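Local coordinates for PrgZ (Enterococcus faecalis, PDB 4FAJ), which serves as a membrane-anchored extracellular receptor that binds a peptide pheromone, and probably takes part in peptide transport across the membrane, at residues 157-165 against 204-212; 287-297 against 536-544. All coordinates share one frame; numbering follows the deposited sequence.

Contact 1: residues 157-165 against 204-212; sequences PNVELFSAI and DLLSLTAYY
An aromatic stack beside a small leucine-alanine cluster joins two short 3-10 turns, Phe162 on Tyr211 and Leu161 on Ala210, in the buried interior of this family 5 solute-binding protein. Residues 157-165 belong to the loop that follows helix 139-150, and residues 204-212 take in the last part of helix 202-205 and the turns after it. The rings of Phe162 and Tyr211 lie face to face, centroids 4.1 Å apart and planes only 13° from parallel, and the two side chains reach in from opposite segments. Phe162 CG stands anti to its own carbonyl carbon (chi1 -73°), which carries the ring across to Tyr211. The edge of the Phe162 ring meets the carbonyl of Ala210, its CZ 3.6 Å from Ala210 O. Trp146 of helix 139-150 packs edge-to-face with both rings and hydrogen-bonds through NE1 to Tyr211 O, tying the stack to that helix. On the aliphatic side, the two methyls of Leu161 divide the work: CD1 sits 3.6 Å from Ala210 CB, while CD2 lies 3.9 Å from Leu208 CD1, the two leucine side chains meeting at about a right angle. Asn158 adds its CB against the same alanine methyl, and its ND2 is held by Ala78 O. The polar end of the stack is tied down too: Tyr211 OH donates to Leu161 O at 2.7 Å, from 35° above the carbonyl plane.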
loop_
_atom_site.group_PDB
_atom_site.type_symbol
_atom_site.label_atom_id
_atom_site.label_comp_id
_atom_site.label_asym_id
_atom_site.label_seq_id
_atom_site.Cartn_x
_atom_site.Cartn_y
_atom_site.Cartn_z
ATOM N N PRO A 157 12.377 2.014 -1.488
ATOM C CA PRO A 157 11.448 2.110 -0.378
ATOM C C PRO A 157 10.921 0.742 0.079
ATOM O O PRO A 157 10.197 0.679 1.078
ATOM C CB PRO A 157 10.299 2.932 -0.961
ATOM C CG PRO A 157 10.297 2.575 -2.397
ATOM C CD PRO A 157 11.740 2.375 -2.765
ATOM N N ASN A 158 11.250 -0.329 -0.654
ATOM C CA ASN A 158 10.741 -1.664 -0.336
ATOM C C ASN A 158 11.732 -2.567 0.415
ATOM O O ASN A 158 11.465 -3.758 0.597
ATOM C CB ASN A 158 10.269 -2.370 -1.617
ATOM C CG ASN A 158 9.046 -1.715 -2.236
ATOM O OD1 ASN A 158 8.058 -1.413 -1.542
ATOM N ND2 ASN A 158 9.094 -1.502 -3.549
ATOM N N VAL A 159 12.854 -2.005 0.864
ATOM C CA VAL A 159 13.946 -2.817 1.404
ATOM C C VAL A 159 13.539 -3.639 2.627
ATOM O O VAL A 159 14.014 -4.761 2.792
ATOM C CB VAL A 159 15.230 -1.986 1.734
ATOM C CG1 VAL A 159 15.838 -1.438 0.482
ATOM C CG2 VAL A 159 14.938 -0.842 2.730
ATOM N N GLU A 160 12.641 -3.101 3.456
ATOM C CA GLU A 160 12.198 -3.772 4.686
ATOM C C GLU A 160 11.477 -5.111 4.413
ATOM O O GLU A 160 11.525 -6.019 5.235
ATOM C CB GLU A 160 11.278 -2.844 5.494
ATOM C CG GLU A 160 10.914 -3.336 6.881
ATOM C CD GLU A 160 12.071 -3.229 7.864
ATOM O OE1 GLU A 160 12.281 -4.188 8.642
ATOM O OE2 GLU A 160 12.767 -2.182 7.854
ATOM N N LEU A 161 10.828 -5.227 3.259
ATOM C CA LEU A 161 10.154 -6.466 2.860
ATOM C C LEU A 161 11.094 -7.660 2.685
ATOM O O LEU A 161 10.638 -8.813 2.646
ATOM C CB LEU A 161 9.394 -6.256 1.548
ATOM C CG LEU A 161 8.223 -5.278 1.586
ATOM C CD1 LEU A 161 7.693 -5.011 0.171
ATOM C CD2 LEU A 161 7.121 -5.799 2.482
ATOM N N PHE A 162 12.391 -7.376 2.553
ATOM C CA PHE A 162 13.418 -8.399 2.371
ATOM C C PHE A 162 14.147 -8.779 3.663
ATOM O O PHE A 162 15.040 -9.629 3.636
ATOM C CB PHE A 162 14.418 -7.937 1.297
ATOM C CG PHE A 162 13.853 -7.979 -0.095
ATOM C CD1 PHE A 162 12.965 -7.008 -0.522
ATOM C CD2 PHE A 162 14.157 -9.020 -0.953
ATOM C CE1 PHE A 162 12.416 -7.054 -1.791
ATOM C CE2 PHE A 162 13.606 -9.074 -2.232
ATOM C CZ PHE A 162 12.739 -8.094 -2.647
ATOM N N SER A 163 13.735 -8.186 4.789
ATOM C CA SER A 163 14.454 -8.325 6.065
ATOM C C SER A 163 14.507 -9.740 6.599
ATOM O O SER A 163 15.449 -10.091 7.307
ATOM C CB SER A 163 13.841 -7.413 7.135
ATOM O OG SER A 163 13.902 -6.071 6.703
ATOM N N ALA A 164 13.518 -10.558 6.251
ATOM C CA ALA A 164 13.494 -11.973 6.653
ATOM C C ALA A 164 14.641 -12.818 6.086
ATOM O O ALA A 164 15.022 -13.829 6.677
ATOM C CB ALA A 164 12.148 -12.595 6.272
ATOM N N ILE A 165 15.194 -12.403 4.949
ATOM C CA ILE A 165 16.209 -13.188 4.249
ATOM C C ILE A 165 17.572 -12.989 4.898
ATOM O O ILE A 165 17.944 -11.866 5.232
ATOM C CB ILE A 165 16.278 -12.799 2.751
ATOM C CG1 ILE A 165 14.944 -13.100 2.067
ATOM C CG2 ILE A 165 17.421 -13.534 2.032
ATOM C CD1 ILE A 165 14.855 -12.596 0.623
ATOM N N ASP A 204 3.730 -15.416 1.274
ATOM C CA ASP A 204 2.944 -14.211 0.998
ATOM C C ASP A 204 3.808 -13.070 0.470
ATOM O O ASP A 204 3.406 -12.381 -0.464
ATOM C CB ASP A 204 2.163 -13.743 2.227
ATOM C CG ASP A 204 1.263 -14.834 2.799
ATOM O OD1 ASP A 204 0.192 -15.101 2.225
ATOM O OD2 ASP A 204 1.646 -15.446 3.796
ATOM N N LEU A 205 4.991 -12.885 1.043
ATOM C CA LEU A 205 5.913 -11.846 0.565
ATOM C C LEU A 205 6.337 -12.077 -0.883
ATOM O O LEU A 205 6.513 -11.124 -1.654
ATOM C CB LEU A 205 7.149 -11.779 1.452
ATOM C CG LEU A 205 6.910 -11.291 2.885
ATOM C CD1 LEU A 205 8.208 -11.263 3.644
ATOM C CD2 LEU A 205 6.269 -9.922 2.899
ATOM N N LEU A 206 6.504 -13.347 -1.251
ATOM C CA LEU A 206 6.896 -13.722 -2.612
ATOM C C LEU A 206 5.825 -13.433 -3.662
ATOM O O LEU A 206 6.095 -13.573 -4.861
ATOM C CB LEU A 206 7.273 -15.214 -2.670
ATOM C CG LEU A 206 8.472 -15.658 -1.834
ATOM C CD1 LEU A 206 8.732 -17.165 -1.970
ATOM C CD2 LEU A 206 9.730 -14.846 -2.174
ATOM N N SER A 207 4.617 -13.058 -3.226
ATOM C CA SER A 207 3.552 -12.667 -4.148
ATOM C C SER A 207 3.526 -11.152 -4.402
ATOM O O SER A 207 2.781 -10.685 -5.260
ATOM C CB SER A 207 2.185 -13.124 -3.622
ATOM O OG SER A 207 1.790 -12.368 -2.497
ATOM N N LEU A 208 4.322 -10.396 -3.650
ATOM C CA LEU A 208 4.290 -8.940 -3.716
ATOM C C LEU A 208 5.063 -8.439 -4.929
ATOM O O LEU A 208 6.101 -9.006 -5.301
ATOM C CB LEU A 208 4.902 -8.325 -2.455
ATOM C CG LEU A 208 4.224 -8.656 -1.118
ATOM C CD1 LEU A 208 4.925 -7.944 0.027
ATOM C CD2 LEU A 208 2.752 -8.309 -1.158
ATOM N N THR A 209 4.578 -7.345 -5.508
ATOM C CA THR A 209 5.239 -6.738 -6.667
ATOM C C THR A 209 6.720 -6.456 -6.392
ATOM O O THR A 209 7.551 -6.610 -7.277
ATOM C CB THR A 209 4.499 -5.466 -7.161
ATOM O OG1 THR A 209 4.487 -4.466 -6.135
ATOM C CG2 THR A 209 3.069 -5.807 -7.584
ATOM N N ALA A 210 7.062 -6.085 -5.163
ATOM C CA ALA A 210 8.473 -5.855 -4.786
ATOM C C ALA A 210 9.384 -7.059 -5.028
ATOM O O ALA A 210 10.584 -6.896 -5.276
ATOM C CB ALA A 210 8.571 -5.426 -3.318
ATOM N N TYR A 211 8.815 -8.266 -4.944
ATOM C CA TYR A 211 9.537 -9.511 -5.226
ATOM C C TYR A 211 9.455 -9.982 -6.700
ATOM O O TYR A 211 9.975 -11.047 -7.044
ATOM C CB TYR A 211 9.026 -10.628 -4.285
ATOM C CG TYR A 211 9.631 -10.623 -2.899
ATOM C CD1 TYR A 211 9.147 -9.785 -1.899
ATOM C CD2 TYR A 211 10.684 -11.477 -2.583
ATOM C CE1 TYR A 211 9.698 -9.804 -0.624
ATOM C CE2 TYR A 211 11.233 -11.501 -1.323
ATOM C CZ TYR A 211 10.736 -10.671 -0.345
ATOM O OH TYR A 211 11.302 -10.729 0.892
ATOM N N TYR A 212 8.833 -9.193 -7.574
ATOM C CA TYR A 212 8.770 -9.553 -9.001
ATOM C C TYR A 212 10.181 -9.595 -9.599
ATOM O O TYR A 212 11.108 -8.907 -9.115
ATOM C CB TYR A 212 7.874 -8.575 -9.794
ATOM C CG TYR A 212 6.365 -8.765 -9.627
ATOM C CD1 TYR A 212 5.828 -9.582 -8.624
ATOM C CD2 TYR A 212 5.470 -8.088 -10.455
ATOM C CE1 TYR A 212 4.437 -9.726 -8.470
ATOM C CE2 TYR A 212 4.069 -8.226 -10.299
ATOM C CZ TYR A 212 3.566 -9.046 -9.310
ATOM O OH TYR A 212 2.186 -9.181 -9.167
#

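Contact 2: residues 287-297 against 536-544; sequences YNDGQLDEAPL and AKLEKSKIK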
loop_
_atom_site.group_PDB
_atom_site.type_symbol
_atom_site.label_atom_id
_atom_site.label_comp_id
_atom_site.label_asym_id
_atom_site.label_seq_id
_atom_site.Cartn_x
_atom_site.Cartn_y
_atom_site.Cartn_z
ATOM N N TYR A 287 -19.973 7.439 -16.363
ATOM C CA TYR A 287 -20.512 6.098 -16.155
ATOM C C TYR A 287 -21.939 5.962 -16.707
ATOM O O TYR A 287 -22.222 5.030 -17.473
ATOM C CB TYR A 287 -20.470 5.742 -14.671
ATOM C CG TYR A 287 -20.985 4.362 -14.347
ATOM C CD1 TYR A 287 -22.344 4.137 -14.124
ATOM C CD2 TYR A 287 -20.113 3.269 -14.281
ATOM C CE1 TYR A 287 -22.815 2.858 -13.809
ATOM C CE2 TYR A 287 -20.574 2.004 -13.974
ATOM C CZ TYR A 287 -21.923 1.800 -13.747
ATOM O OH TYR A 287 -22.364 0.533 -13.440
ATOM N N ASN A 288 -22.812 6.904 -16.362
ATOM C CA ASN A 288 -24.209 6.883 -16.826
ATOM C C ASN A 288 -24.347 7.066 -18.330
ATOM O O ASN A 288 -25.335 6.627 -18.914
ATOM C CB ASN A 288 -25.049 7.948 -16.109
ATOM C CG ASN A 288 -25.279 7.616 -14.651
ATOM O OD1 ASN A 288 -25.231 6.449 -14.266
ATOM N ND2 ASN A 288 -25.536 8.632 -13.834
ATOM N N ASP A 289 -23.361 7.707 -18.953
ATOM C CA ASP A 289 -23.352 7.851 -20.408
ATOM C C ASP A 289 -22.637 6.711 -21.136
ATOM O O ASP A 289 -22.531 6.745 -22.364
ATOM C CB ASP A 289 -22.726 9.195 -20.808
ATOM C CG ASP A 289 -23.591 10.391 -20.434
ATOM O OD1 ASP A 289 -24.787 10.227 -20.110
ATOM O OD2 ASP A 289 -23.063 11.515 -20.475
ATOM N N GLY A 290 -22.160 5.706 -20.397
ATOM C CA GLY A 290 -21.453 4.556 -20.987
ATOM C C GLY A 290 -20.010 4.853 -21.394
ATOM O O GLY A 290 -19.420 4.125 -22.211
ATOM N N GLN A 291 -19.442 5.920 -20.838
ATOM C CA GLN A 291 -18.056 6.309 -21.136
ATOM C C GLN A 291 -17.057 5.765 -20.113
ATOM O O GLN A 291 -15.853 5.850 -20.324
ATOM C CB GLN A 291 -17.937 7.834 -21.210
ATOM C CG GLN A 291 -18.726 8.455 -22.339
ATOM C CD GLN A 291 -18.361 7.849 -23.674
ATOM O OE1 GLN A 291 -19.177 7.193 -24.312
ATOM N NE2 GLN A 291 -17.117 8.035 -24.084
ATOM N N LEU A 292 -17.557 5.237 -19.003
ATOM C CA LEU A 292 -16.744 4.515 -18.040
ATOM C C LEU A 292 -17.518 3.273 -17.620
ATOM O O LEU A 292 -18.749 3.308 -17.548
ATOM C CB LEU A 292 -16.464 5.382 -16.802
ATOM C CG LEU A 292 -15.380 6.464 -16.859
ATOM C CD1 LEU A 292 -15.342 7.298 -15.536
ATOM C CD2 LEU A 292 -14.007 5.877 -17.138
ATOM N N ASP A 293 -16.801 2.194 -17.319
ATOM C CA ASP A 293 -17.432 0.947 -16.886
ATOM C C ASP A 293 -17.396 0.770 -15.354
ATOM O O ASP A 293 -17.921 -0.200 -14.817
ATOM C CB ASP A 293 -16.784 -0.238 -17.612
ATOM C CG ASP A 293 -16.974 -0.162 -19.123
ATOM O OD1 ASP A 293 -18.123 0.045 -19.549
ATOM O OD2 ASP A 293 -15.991 -0.300 -19.890
ATOM N N GLU A 294 -16.785 1.718 -14.654
ATOM C CA GLU A 294 -16.894 1.797 -13.199
ATOM C C GLU A 294 -16.778 3.258 -12.779
ATOM O O GLU A 294 -16.295 4.089 -13.548
ATOM C CB GLU A 294 -15.816 0.945 -12.509
ATOM C CG GLU A 294 -14.430 1.474 -12.659
ATOM C CD GLU A 294 -13.376 0.658 -11.930
ATOM O OE1 GLU A 294 -12.207 1.094 -11.932
ATOM O OE2 GLU A 294 -13.697 -0.408 -11.362
ATOM N N ALA A 295 -17.264 3.559 -11.581
ATOM C CA ALA A 295 -17.216 4.899 -11.020
ATOM C C ALA A 295 -17.068 4.822 -9.509
ATOM O O ALA A 295 -17.875 4.168 -8.845
ATOM C CB ALA A 295 -18.479 5.683 -11.387
ATOM N N PRO A 296 -16.043 5.492 -8.947
ATOM C CA PRO A 296 -15.904 5.483 -7.495
ATOM C C PRO A 296 -16.968 6.359 -6.843
ATOM O O PRO A 296 -17.467 7.306 -7.478
ATOM C CB PRO A 296 -14.507 6.077 -7.278
ATOM C CG PRO A 296 -14.334 6.995 -8.430
ATOM C CD PRO A 296 -14.965 6.268 -9.585
ATOM N N LEU A 297 -17.317 6.030 -5.601
ATOM C CA LEU A 297 -18.371 6.735 -4.859
ATOM C C LEU A 297 -17.991 7.061 -3.406
ATOM O O LEU A 297 -17.298 6.293 -2.744
ATOM C CB LEU A 297 -19.643 5.885 -4.846
ATOM C CG LEU A 297 -20.314 5.579 -6.182
ATOM C CD1 LEU A 297 -21.426 4.546 -6.011
ATOM C CD2 LEU A 297 -20.857 6.846 -6.840
ATOM N N ALA A 536 -16.247 1.949 -2.386
ATOM C CA ALA A 536 -17.604 1.916 -2.939
ATOM C C ALA A 536 -17.577 2.406 -4.359
ATOM O O ALA A 536 -16.844 3.341 -4.700
ATOM C CB ALA A 536 -18.566 2.760 -2.126
ATOM N N LYS A 537 -18.403 1.787 -5.187
ATOM C CA LYS A 537 -18.385 2.077 -6.611
ATOM C C LYS A 537 -19.594 1.522 -7.319
ATOM O O LYS A 537 -20.258 0.630 -6.805
ATOM C CB LYS A 537 -17.123 1.475 -7.246
ATOM C CG LYS A 537 -17.067 -0.043 -7.238
ATOM C CD LYS A 537 -15.701 -0.512 -7.695
ATOM C CE LYS A 537 -15.621 -2.004 -7.872
ATOM N NZ LYS A 537 -14.326 -2.357 -8.567
ATOM N N LEU A 538 -19.863 2.062 -8.503
ATOM C CA LEU A 538 -20.753 1.445 -9.458
ATOM C C LEU A 538 -19.894 0.621 -10.394
ATOM O O LEU A 538 -18.790 1.028 -10.731
ATOM C CB LEU A 538 -21.497 2.506 -10.261
ATOM C CG LEU A 538 -22.364 3.466 -9.452
ATOM C CD1 LEU A 538 -22.909 4.592 -10.343
ATOM C CD2 LEU A 538 -23.492 2.695 -8.761
ATOM N N GLU A 539 -20.386 -0.538 -10.823
ATOM C CA GLU A 539 -19.679 -1.321 -11.832
ATOM C C GLU A 539 -20.677 -1.955 -12.784
ATOM O O GLU A 539 -21.679 -2.511 -12.355
ATOM C CB GLU A 539 -18.786 -2.379 -11.170
ATOM C CG GLU A 539 -17.975 -3.197 -12.162
ATOM C CD GLU A 539 -16.805 -3.907 -11.513
ATOM O OE1 GLU A 539 -15.845 -3.219 -11.113
ATOM O OE2 GLU A 539 -16.849 -5.153 -11.405
ATOM N N LYS A 540 -20.419 -1.842 -14.081
ATOM C CA LYS A 540 -21.382 -2.315 -15.071
ATOM C C LYS A 540 -21.541 -3.825 -14.894
ATOM O O LYS A 540 -20.561 -4.531 -14.636
ATOM C CB LYS A 540 -20.937 -1.971 -16.496
ATOM C CG LYS A 540 -20.794 -0.471 -16.793
ATOM C CD LYS A 540 -22.134 0.221 -16.979
ATOM C CE LYS A 540 -21.951 1.713 -17.305
ATOM N NZ LYS A 540 -23.238 2.400 -17.579
ATOM N N SER A 541 -22.779 -4.293 -15.040
ATOM C CA SER A 541 -23.139 -5.706 -14.868
ATOM C C SER A 541 -22.371 -6.624 -15.813
ATOM O O SER A 541 -22.054 -7.758 -15.455
ATOM C CB SER A 541 -24.638 -5.898 -15.112
ATOM O OG SER A 541 -25.408 -5.002 -14.330
ATOM N N LYS A 542 -22.068 -6.128 -17.010
ATOM C CA LYS A 542 -21.394 -6.926 -18.048
ATOM C C LYS A 542 -19.970 -7.363 -17.650
ATOM O O LYS A 542 -19.437 -8.321 -18.217
ATOM C CB LYS A 542 -21.345 -6.142 -19.370
ATOM C CG LYS A 542 -20.311 -5.008 -19.353
ATOM C CD LYS A 542 -20.455 -4.011 -20.511
ATOM C CE LYS A 542 -19.365 -2.943 -20.393
ATOM N NZ LYS A 542 -19.497 -1.775 -21.308
ATOM N N ILE A 543 -19.353 -6.654 -16.700
ATOM C CA ILE A 543 -18.007 -6.986 -16.233
ATOM C C ILE A 543 -18.039 -8.225 -15.351
ATOM O O ILE A 543 -18.680 -8.215 -14.302
ATOM C CB ILE A 543 -17.373 -5.839 -15.391
ATOM C CG1 ILE A 543 -17.340 -4.519 -16.176
ATOM C CG2 ILE A 543 -15.968 -6.227 -14.897
ATOM C CD1 ILE A 543 -16.843 -4.633 -17.567
ATOM N N LYS A 544 -17.325 -9.270 -15.765
ATOM C CA LYS A 544 -17.265 -10.513 -15.004
ATOM C C LYS A 544 -15.847 -10.899 -14.600
ATOM O O LYS A 544 -14.873 -10.563 -15.285
ATOM C CB LYS A 544 -17.836 -11.685 -15.810
ATOM C CG LYS A 544 -19.181 -11.448 -16.460
ATOM C CD LYS A 544 -20.289 -11.239 -15.469
ATOM C CE LYS A 544 -21.592 -10.946 -16.212
ATOM N NZ LYS A 544 -22.700 -10.667 -15.277
HETATM O O HOH W 1 -15.092 4.601 -2.404
#
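Tyr287 is clamped between Leu538 and Lys540, next to an antiparallel strand pair. Leu538 CB lies over one face of the ring, towards its rim. Lys540 CE covers the centre of the opposite face at 3.6 Å from the centroid, and NZ makes a cation-pi contact. The bend of the lysine at chi2 (-76°) lays it along the ring, and NZ donates to Tyr287 O at 2.8 Å; Gly290 N, in the Schellman turn, reaches that oxygen from the other side of its plane. Tyr287 OH is hydrogen-bonded to Glu310 OE1.

Among the backbone bonds, Ala295 and Leu538 exchange a pair, and Lys540 N donates to Asp293 O.

Among the charges, Lys542 NZ meets Asp293 OD1 at 2.9 Å from above the carboxylate plane. Lys537 NZ bridges to Glu539 OE1 at 3.1 Å and more weakly to Glu294 OE2, probably easing the carboxylates' closeness; Tyr555 OH also hydrogen-bonds this NZ, and Glu294 OE1 accepts a hydrogen bond from Thr65 N.

Apolar packing sets Leu297 CD1 3.7 Å from Leu538 CG. The whole is a helix-to-strand connection in which strand 294-297 pairs antiparallel with strand 528-539 of a mixed sheet, near the zinc ligand Tyr301 and with Pro296 packing on the bound peptide.

Contact 1 closes at residue 212, well before contact 2 opens at 287, so the two follow in series along the chain. Their centres are 33 Å apart, their nearest atoms about 17 Å, and they lie on opposite sides of the chain's centre. They share no helix or strand: contact 1 joins the loop after helix 139-150 to the segment on helix 202-205, whereas contact 2 adds strand 294-297 to a mixed sheet through strand 528-539. Contact 1 is the shorter-range of the two, with 38 residues between its segments; contact 2 spans 238. The two thus join separate parts of the fold, and contact 2 is the one beside a zinc ligand and the bound peptide.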